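Local coordinates for cytidine deaminase (Mycobacterium leprae, PDB 3R2N), which probably catalyses the zinc-dependent hydrolytic deamination of cytidine to uridine in pyrimidine salvage, working as a homotetramer, at residues N23-Y28 against V48-A53; F31-A36 against L59-S64. All blocks are in the same frame, centred on the assembly; numbering follows the deposited sequence.

Contact 1 of 2, residues N23-Y28 against V48-A53; sequences NSYAPY and VNVENA
Tyr-25 and Val-50 form a parallel backbone bridge between two loops, a worked example of how irregular segments can be pinned by one isolated bridge. Both main-chain groups of Tyr-25 are used: its N donates to Asn-49 O at 3.1 Å, and its O receives Glu-51 N at 2.8 Å, the latter nearly straight (168° at the hydrogen).

Side-chain polar contacts frame this bridge. The carboxylate of Glu-51 passes alongside Ala-26 on an extended chain, and OE1 meets Tyr-28 N at 2.8 Å, although the N-H...O angle of 126° makes this bond weak; OE2 turns to the hydroxyl of Ser-29. At the other end Ser-24 OG gives only a weak bond to Asn-49 OD1, which also accepts from Val-33 N, while Asn-49 ND2 bonds to Phe-31 O.

The aromatic packing is of two kinds. With CG anti to its backbone N (chi1 -178°), the Tyr-25 ring runs alongside the other segment and takes Glu-51 O in its plane, CE2 to O 3.3 Å, while Pro-27 CD covers one face. The Tyr-28 ring instead lays a face over the peptide of Asn-52, its CE2 lying 3.5 Å from Asn-52 C. Both hydroxyls are hydrogen-bonded to Glu-102 of a second subunit.

Val-48 presses its CB against Ser-24 CA at 3.7 Å. The side chain of Asn-49 lies about 8 Å from the zinc ion. Asn-Val-Glu-Asn matches the segment that in related cytidine deaminases holds the ribose through its first Asn and its Glu, so these loops probably line the substrate pocket, beside a subunit interface.

Contact 2 of 2, residues F31-A36 against L59-S64; sequences FPVGVA and LCAECS. With ZN (zinc ion), chain K; EDO (1,2-ethanediol), chain L.
Val-35, at the start of strand 34-39, and Ala-61, in the first turn of helix 61-71, bring their CA atoms to 5.8 Å, and this is where the two backbones come nearest.

The side chains meet through methyl groups, and the packing turns on one of them. Ala-61 CB points at the strand and lies between two valines that both point toward the helix, Val-33 just before the strand and Val-35 in it: Val-33 CG1 touches it at 3.5 Å and Val-35 CG1 at 3.8 Å. Val-35 CG1 sits between the backbone N and the carbonyl carbon (chi1 68°), which aims it at the helix, where it makes a tight methyl-to-carbonyl contact of 3.2 Å with Ala-61 O. Both valines also touch Cys-82 of the neighbouring strand 77-83. The methyl is the whole side chain of Ala-61, in keeping with the close approach of the backbones.

This helix start carries the first half of the zinc signature of the deaminase family, Cys-Ala-Glu, which Pro-Cys-x-x-Cys completes later in the chain. Cys-60 takes no part in the valine packing; its N-cap position puts the zinc ion, bound by its SG at 2.4 Å, at the N-terminal end of helix 61-71. Cys-93 and Cys-96 are the other protein ligands.

Glu-62 starts off past the valines rather than at them, and a bend at chi2 (92°) turns its carboxylate to the metal site. There a 1,2-ethanediol, probably from the crystallisation liquor, donates a hydrogen bond from O1 to Glu-62 OE1 at 2.9 Å and places O2 on the zinc at 2.2 Å, a position consistent with that of the zinc-bound water in related deaminases. Val-33 CG1, 3.8 Å from O1 of the diol, forms part of the wall of this pocket.

In the fold
From the N terminus, the chain leaves helix 10-21 into residues 23-28, enters strand 34-39 through residues 31-36, and returns along strand 44-48 into residues 48-53, where contact 1 closes a loop of 19 intervening residues around the hairpin. It then runs through residues 59-64 into helix 61-71, where contact 2 closes a second loop of 22. The segments alternate, so the two closures cross rather than nest, and their centres lie 9 Å apart. They also join directly: Val-48 O probably bonds to Ser-64 OG, and Val-50 N to Leu-59 O. Together they tie the peripheral loops, the sheet and the zinc-bearing helix into one unit, and both touch the second subunit.

Contact 1 of 2, residues N23-Y28 against V48-A53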
ATOM      1  N   ASN D  23      -3.096 -22.266   1.158  1.00 34.04           N
ATOM      2  CA  ASN D  23      -3.708 -21.464   0.071  1.00 33.70           C
ATOM      3  C   ASN D  23      -2.971 -20.175  -0.223  1.00 33.36           C
ATOM      4  O   ASN D  23      -3.419 -19.350  -1.039  1.00 33.03           O
ATOM      5  CB  ASN D  23      -5.150 -21.140   0.384  1.00 32.92           C
ATOM      6  CG  ASN D  23      -6.026 -22.378   0.425  1.00 35.26           C
ATOM      7  OD1 ASN D  23      -5.897 -23.300  -0.399  1.00 37.09           O
ATOM      8  ND2 ASN D  23      -6.935 -22.404   1.380  1.00 34.78           N
ATOM      9  N   SER D  24      -1.832 -20.008   0.436  1.00 33.47           N
ATOM     10  CA  SER D  24      -1.006 -18.838   0.256  1.00 34.18           C
ATOM     11  C   SER D  24      -0.569 -18.646  -1.211  1.00 34.61           C
ATOM     12  O   SER D  24      -0.180 -19.611  -1.858  1.00 35.51           O
ATOM     13  CB  SER D  24       0.216 -18.929   1.186  1.00 34.89           C
ATOM     14  OG  SER D  24       1.414 -18.640   0.486  1.00 36.10           O
ATOM     15  N   TYR D  25      -0.627 -17.404  -1.700  1.00 33.24           N
ATOM     16  CA  TYR D  25      -0.145 -17.031  -3.038  1.00 34.00           C
ATOM     17  C   TYR D  25       1.134 -16.158  -2.940  1.00 34.18           C
ATOM     18  O   TYR D  25       1.089 -14.918  -2.890  1.00 33.40           O
ATOM     19  CB  TYR D  25      -1.246 -16.317  -3.835  1.00 33.58           C
ATOM     20  CG  TYR D  25      -0.864 -15.934  -5.258  1.00 34.90           C
ATOM     21  CD1 TYR D  25      -0.786 -16.903  -6.276  1.00 36.39           C
ATOM     22  CD2 TYR D  25      -0.592 -14.605  -5.592  1.00 35.01           C
ATOM     23  CE1 TYR D  25      -0.442 -16.553  -7.600  1.00 36.31           C
ATOM     24  CE2 TYR D  25      -0.255 -14.235  -6.904  1.00 33.81           C
ATOM     25  CZ  TYR D  25      -0.183 -15.208  -7.902  1.00 36.01           C
ATOM     26  OH  TYR D  25       0.157 -14.833  -9.180  1.00 33.96           O
ATOM     27  N   ALA D  26       2.279 -16.827  -2.892  1.00 35.01           N
ATOM     28  CA  ALA D  26       3.549 -16.127  -2.794  1.00 35.66           C
ATOM     29  C   ALA D  26       4.588 -16.509  -3.876  1.00 36.19           C
ATOM     30  O   ALA D  26       5.706 -16.860  -3.544  1.00 36.77           O
ATOM     31  CB  ALA D  26       4.120 -16.286  -1.387  1.00 35.33           C
ATOM     32  N   PRO D  27       4.233 -16.397  -5.174  1.00 36.63           N
ATOM     33  CA  PRO D  27       5.228 -16.793  -6.170  1.00 37.40           C
ATOM     34  C   PRO D  27       6.452 -15.851  -6.238  1.00 37.51           C
ATOM     35  O   PRO D  27       7.513 -16.271  -6.657  1.00 38.27           O
ATOM     36  CB  PRO D  27       4.439 -16.761  -7.490  1.00 37.45           C
ATOM     37  CG  PRO D  27       3.339 -15.813  -7.273  1.00 36.55           C
ATOM     38  CD  PRO D  27       3.068 -15.730  -5.798  1.00 35.96           C
ATOM     39  N   TYR D  28       6.320 -14.607  -5.790  1.00 36.91           N
ATOM     40  CA  TYR D  28       7.378 -13.610  -6.017  1.00 37.55           C
ATOM     41  C   TYR D  28       8.484 -13.644  -4.976  1.00 36.94           C
ATOM     42  O   TYR D  28       9.620 -13.338  -5.263  1.00 37.27           O
ATOM     43  CB  TYR D  28       6.793 -12.201  -6.210  1.00 36.90           C
ATOM     44  CG  TYR D  28       5.804 -12.135  -7.370  1.00 38.29           C
ATOM     45  CD1 TYR D  28       6.242 -11.899  -8.687  1.00 39.52           C
ATOM     46  CD2 TYR D  28       4.441 -12.292  -7.149  1.00 37.38           C
ATOM     47  CE1 TYR D  28       5.343 -11.839  -9.744  1.00 40.14           C
ATOM     48  CE2 TYR D  28       3.537 -12.241  -8.183  1.00 37.88           C
ATOM     49  CZ  TYR D  28       3.988 -12.011  -9.480  1.00 40.19           C
ATOM     50  OH  TYR D  28       3.081 -11.967 -10.503  1.00 39.26           O
ATOM     51  N   VAL D  48      -4.154 -15.401   4.355  1.00 27.15           N
ATOM     52  CA  VAL D  48      -2.914 -15.805   3.699  1.00 27.89           C
ATOM     53  C   VAL D  48      -2.376 -14.622   2.922  1.00 28.41           C
ATOM     54  O   VAL D  48      -3.153 -13.723   2.508  1.00 28.52           O
ATOM     55  CB  VAL D  48      -3.132 -16.960   2.689  1.00 28.37           C
ATOM     56  CG1 VAL D  48      -3.618 -18.208   3.414  1.00 27.50           C
ATOM     57  CG2 VAL D  48      -4.118 -16.543   1.580  1.00 28.30           C
ATOM     58  N   ASN D  49      -1.065 -14.595   2.711  1.00 28.58           N
ATOM     59  CA  ASN D  49      -0.513 -13.499   1.935  1.00 28.77           C
ATOM     60  C   ASN D  49      -0.838 -13.671   0.484  1.00 28.85           C
ATOM     61  O   ASN D  49      -0.897 -14.796   0.012  1.00 28.96           O
ATOM     62  CB  ASN D  49       0.983 -13.279   2.148  1.00 28.83           C
ATOM     63  CG  ASN D  49       1.845 -14.523   1.867  1.00 30.82           C
ATOM     64  OD1 ASN D  49       1.446 -15.699   2.076  1.00 32.29           O
ATOM     65  ND2 ASN D  49       3.090 -14.250   1.475  1.00 30.08           N
ATOM     66  N   VAL D  50      -1.051 -12.550  -0.212  1.00 28.73           N
ATOM     67  CA  VAL D  50      -1.287 -12.569  -1.659  1.00 28.96           C
ATOM     68  C   VAL D  50      -0.376 -11.582  -2.448  1.00 30.29           C
ATOM     69  O   VAL D  50      -0.589 -10.352  -2.452  1.00 30.41           O
ATOM     70  CB  VAL D  50      -2.787 -12.375  -1.989  1.00 28.99           C
ATOM     71  CG1 VAL D  50      -3.048 -12.627  -3.457  1.00 27.97           C
ATOM     72  CG2 VAL D  50      -3.652 -13.337  -1.142  1.00 28.53           C
ATOM     73  N   GLU D  51       0.645 -12.125  -3.113  1.00 30.25           N
ATOM     74  CA  GLU D  51       1.622 -11.271  -3.772  1.00 31.34           C
ATOM     75  C   GLU D  51       1.142 -10.749  -5.126  1.00 31.63           C
ATOM     76  O   GLU D  51       0.118 -11.186  -5.644  1.00 32.06           O
ATOM     77  CB  GLU D  51       2.997 -11.961  -3.854  1.00 31.26           C
ATOM     78  CG  GLU D  51       3.552 -12.196  -2.464  1.00 31.37           C
ATOM     79  CD  GLU D  51       4.949 -12.788  -2.409  1.00 33.27           C
ATOM     80  OE1 GLU D  51       5.406 -13.422  -3.390  1.00 33.99           O
ATOM     81  OE2 GLU D  51       5.591 -12.624  -1.353  1.00 32.99           O
ATOM     82  N   ASN D  52       1.873  -9.801  -5.684  1.00 32.18           N
ATOM     83  CA  ASN D  52       1.525  -9.238  -6.993  1.00 33.71           C
ATOM     84  C   ASN D  52       2.801  -8.867  -7.741  1.00 34.53           C
ATOM     85  O   ASN D  52       3.857  -8.650  -7.119  1.00 34.60           O
ATOM     86  CB  ASN D  52       0.600  -8.027  -6.836  1.00 32.91           C
ATOM     87  CG  ASN D  52       0.075  -7.497  -8.172  1.00 35.07           C
ATOM     88  OD1 ASN D  52       0.737  -6.695  -8.849  1.00 34.35           O
ATOM     89  ND2 ASN D  52      -1.133  -7.913  -8.536  1.00 34.56           N
ATOM     90  N   ALA D  53       2.703  -8.845  -9.065  1.00 35.44           N
ATOM     91  CA  ALA D  53       3.826  -8.524  -9.933  1.00 37.52           C
ATOM     92  C   ALA D  53       4.443  -7.184  -9.527  1.00 38.39           C
ATOM     93  O   ALA D  53       5.669  -7.052  -9.484  1.00 38.54           O
ATOM     94  CB  ALA D  53       3.371  -8.500 -11.397  1.00 38.56           C
TER

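Contact 2 of 2, residues F31-A36 against L59-S64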
ATOM      1  N   PHE D  31       7.776 -17.100  -0.043  1.00 36.84           N
ATOM      2  CA  PHE D  31       7.725 -16.999   1.404  1.00 36.35           C
ATOM      3  C   PHE D  31       6.243 -16.995   1.779  1.00 35.12           C
ATOM      4  O   PHE D  31       5.611 -15.939   1.918  1.00 34.02           O
ATOM      5  CB  PHE D  31       8.444 -15.723   1.884  1.00 36.39           C
ATOM      6  CG  PHE D  31       8.624 -15.641   3.379  1.00 37.64           C
ATOM      7  CD1 PHE D  31       9.684 -16.328   4.016  1.00 42.19           C
ATOM      8  CD2 PHE D  31       7.766 -14.875   4.152  1.00 38.19           C
ATOM      9  CE1 PHE D  31       9.872 -16.255   5.405  1.00 41.83           C
ATOM     10  CE2 PHE D  31       7.925 -14.785   5.540  1.00 39.84           C
ATOM     11  CZ  PHE D  31       8.982 -15.483   6.179  1.00 41.69           C
ATOM     12  N   PRO D  32       5.669 -18.195   1.905  1.00 35.17           N
ATOM     13  CA  PRO D  32       4.248 -18.311   2.248  1.00 33.61           C
ATOM     14  C   PRO D  32       3.979 -18.050   3.753  1.00 32.33           C
ATOM     15  O   PRO D  32       4.804 -18.406   4.641  1.00 32.60           O
ATOM     16  CB  PRO D  32       3.914 -19.752   1.844  1.00 34.49           C
ATOM     17  CG  PRO D  32       5.209 -20.529   2.039  1.00 35.50           C
ATOM     18  CD  PRO D  32       6.354 -19.511   1.864  1.00 36.38           C
ATOM     19  N   VAL D  33       2.848 -17.406   4.022  1.00 29.99           N
ATOM     20  CA  VAL D  33       2.459 -17.013   5.381  1.00 28.71           C
ATOM     21  C   VAL D  33       0.970 -17.295   5.630  1.00 28.53           C
ATOM     22  O   VAL D  33       0.101 -17.022   4.773  1.00 29.11           O
ATOM     23  CB  VAL D  33       2.738 -15.503   5.637  1.00 27.84           C
ATOM     24  CG1 VAL D  33       2.300 -15.073   7.002  1.00 26.14           C
ATOM     25  CG2 VAL D  33       4.207 -15.139   5.367  1.00 28.38           C
ATOM     26  N   GLY D  34       0.677 -17.810   6.809  1.00 28.24           N
ATOM     27  CA  GLY D  34      -0.686 -17.992   7.250  1.00 28.48           C
ATOM     28  C   GLY D  34      -0.874 -17.264   8.561  1.00 28.97           C
ATOM     29  O   GLY D  34       0.095 -17.048   9.298  1.00 28.61           O
ATOM     30  N   VAL D  35      -2.111 -16.831   8.829  1.00 28.55           N
ATOM     31  CA  VAL D  35      -2.416 -16.165  10.094  1.00 28.19           C
ATOM     32  C   VAL D  35      -3.764 -16.633  10.574  1.00 28.45           C
ATOM     33  O   VAL D  35      -4.626 -16.991   9.780  1.00 29.34           O
ATOM     34  CB  VAL D  35      -2.374 -14.595   9.993  1.00 28.52           C
ATOM     35  CG1 VAL D  35      -3.530 -14.027   9.112  1.00 26.87           C
ATOM     36  CG2 VAL D  35      -2.408 -13.973  11.367  1.00 27.75           C
ATOM     37  N   ALA D  36      -3.956 -16.613  11.878  1.00 28.50           N
ATOM     38  CA  ALA D  36      -5.200 -17.038  12.444  1.00 28.97           C
ATOM     39  C   ALA D  36      -5.425 -16.194  13.690  1.00 29.34           C
ATOM     40  O   ALA D  36      -4.470 -15.859  14.413  1.00 29.00           O
ATOM     41  CB  ALA D  36      -5.165 -18.568  12.794  1.00 29.57           C
ATOM     42  N   LEU D  59      -0.600  -8.101  -0.539  1.00 30.46           N
ATOM     43  CA  LEU D  59      -1.382  -8.154   0.688  1.00 30.06           C
ATOM     44  C   LEU D  59      -0.743  -9.106   1.703  1.00 29.92           C
ATOM     45  O   LEU D  59      -0.469 -10.268   1.366  1.00 30.60           O
ATOM     46  CB  LEU D  59      -2.796  -8.668   0.379  1.00 30.21           C
ATOM     47  CG  LEU D  59      -3.652  -7.716  -0.449  1.00 29.67           C
ATOM     48  CD1 LEU D  59      -4.942  -8.346  -0.891  1.00 27.18           C
ATOM     49  CD2 LEU D  59      -3.899  -6.521   0.397  1.00 31.97           C
ATOM     50  N   CYS D  60      -0.513  -8.642   2.935  1.00 29.18           N
ATOM     51  CA  CYS D  60       0.015  -9.535   3.967  1.00 28.38           C
ATOM     52  C   CYS D  60      -1.086 -10.465   4.436  1.00 27.51           C
ATOM     53  O   CYS D  60      -2.261 -10.192   4.209  1.00 26.83           O
ATOM     54  CB  CYS D  60       0.597  -8.773   5.148  1.00 28.58           C
ATOM     55  SG  CYS D  60       2.151  -7.851   4.789  1.00 30.32           S
ATOM     56  N   ALA D  61      -0.695 -11.564   5.079  1.00 26.36           N
ATOM     57  CA  ALA D  61      -1.634 -12.493   5.684  1.00 26.15           C
ATOM     58  C   ALA D  61      -2.604 -11.758   6.622  1.00 25.96           C
ATOM     59  O   ALA D  61      -3.816 -12.025   6.584  1.00 26.42           O
ATOM     60  CB  ALA D  61      -0.869 -13.642   6.443  1.00 25.83           C
ATOM     61  N   GLU D  62      -2.077 -10.826   7.425  1.00 25.31           N
ATOM     62  CA  GLU D  62      -2.865 -10.064   8.409  1.00 26.30           C
ATOM     63  C   GLU D  62      -3.934  -9.189   7.734  1.00 26.62           C
ATOM     64  O   GLU D  62      -5.045  -9.091   8.256  1.00 26.62           O
ATOM     65  CB  GLU D  62      -1.966  -9.211   9.331  1.00 25.97           C
ATOM     66  CG  GLU D  62      -0.902 -10.007  10.106  1.00 27.73           C
ATOM     67  CD  GLU D  62       0.412 -10.075   9.359  1.00 31.05           C
ATOM     68  OE1 GLU D  62       0.418 -10.529   8.187  1.00 32.33           O
ATOM     69  OE2 GLU D  62       1.444  -9.650   9.919  1.00 31.58           O
ATOM     70  N   CYS D  63      -3.582  -8.560   6.604  1.00 27.22           N
ATOM     71  CA  CYS D  63      -4.563  -7.874   5.700  1.00 28.21           C
ATOM     72  C   CYS D  63      -5.731  -8.814   5.326  1.00 28.42           C
ATOM     73  O   CYS D  63      -6.908  -8.419   5.412  1.00 27.38           O
ATOM     74  CB  CYS D  63      -3.905  -7.402   4.402  1.00 27.32           C
ATOM     75  SG  CYS D  63      -2.591  -6.148   4.580  1.00 30.73           S
ATOM     76  N   SER D  64      -5.399 -10.059   4.926  1.00 27.76           N
ATOM     77  CA  SER D  64      -6.427 -10.939   4.427  1.00 28.00           C
ATOM     78  C   SER D  64      -7.380 -11.247   5.553  1.00 28.39           C
ATOM     79  O   SER D  64      -8.600 -11.221   5.365  1.00 29.63           O
ATOM     80  CB  SER D  64      -5.869 -12.209   3.805  1.00 27.78           C
ATOM     81  OG  SER D  64      -5.220 -11.920   2.596  1.00 27.80           O
TER
HETATM   82 ZN    ZN K 135       2.473  -7.110   7.059  1.00 35.49          ZN
HETATM   83  C1  EDO L 136       4.359 -10.874   8.231  1.00 43.68           C
HETATM   84  O1  EDO L 136       3.102 -11.520   7.945  1.00 44.58           O
HETATM   85  C2  EDO L 136       4.289  -9.441   7.716  1.00 41.76           C
HETATM   86  O2  EDO L 136       3.143  -8.771   8.290  1.00 36.72           O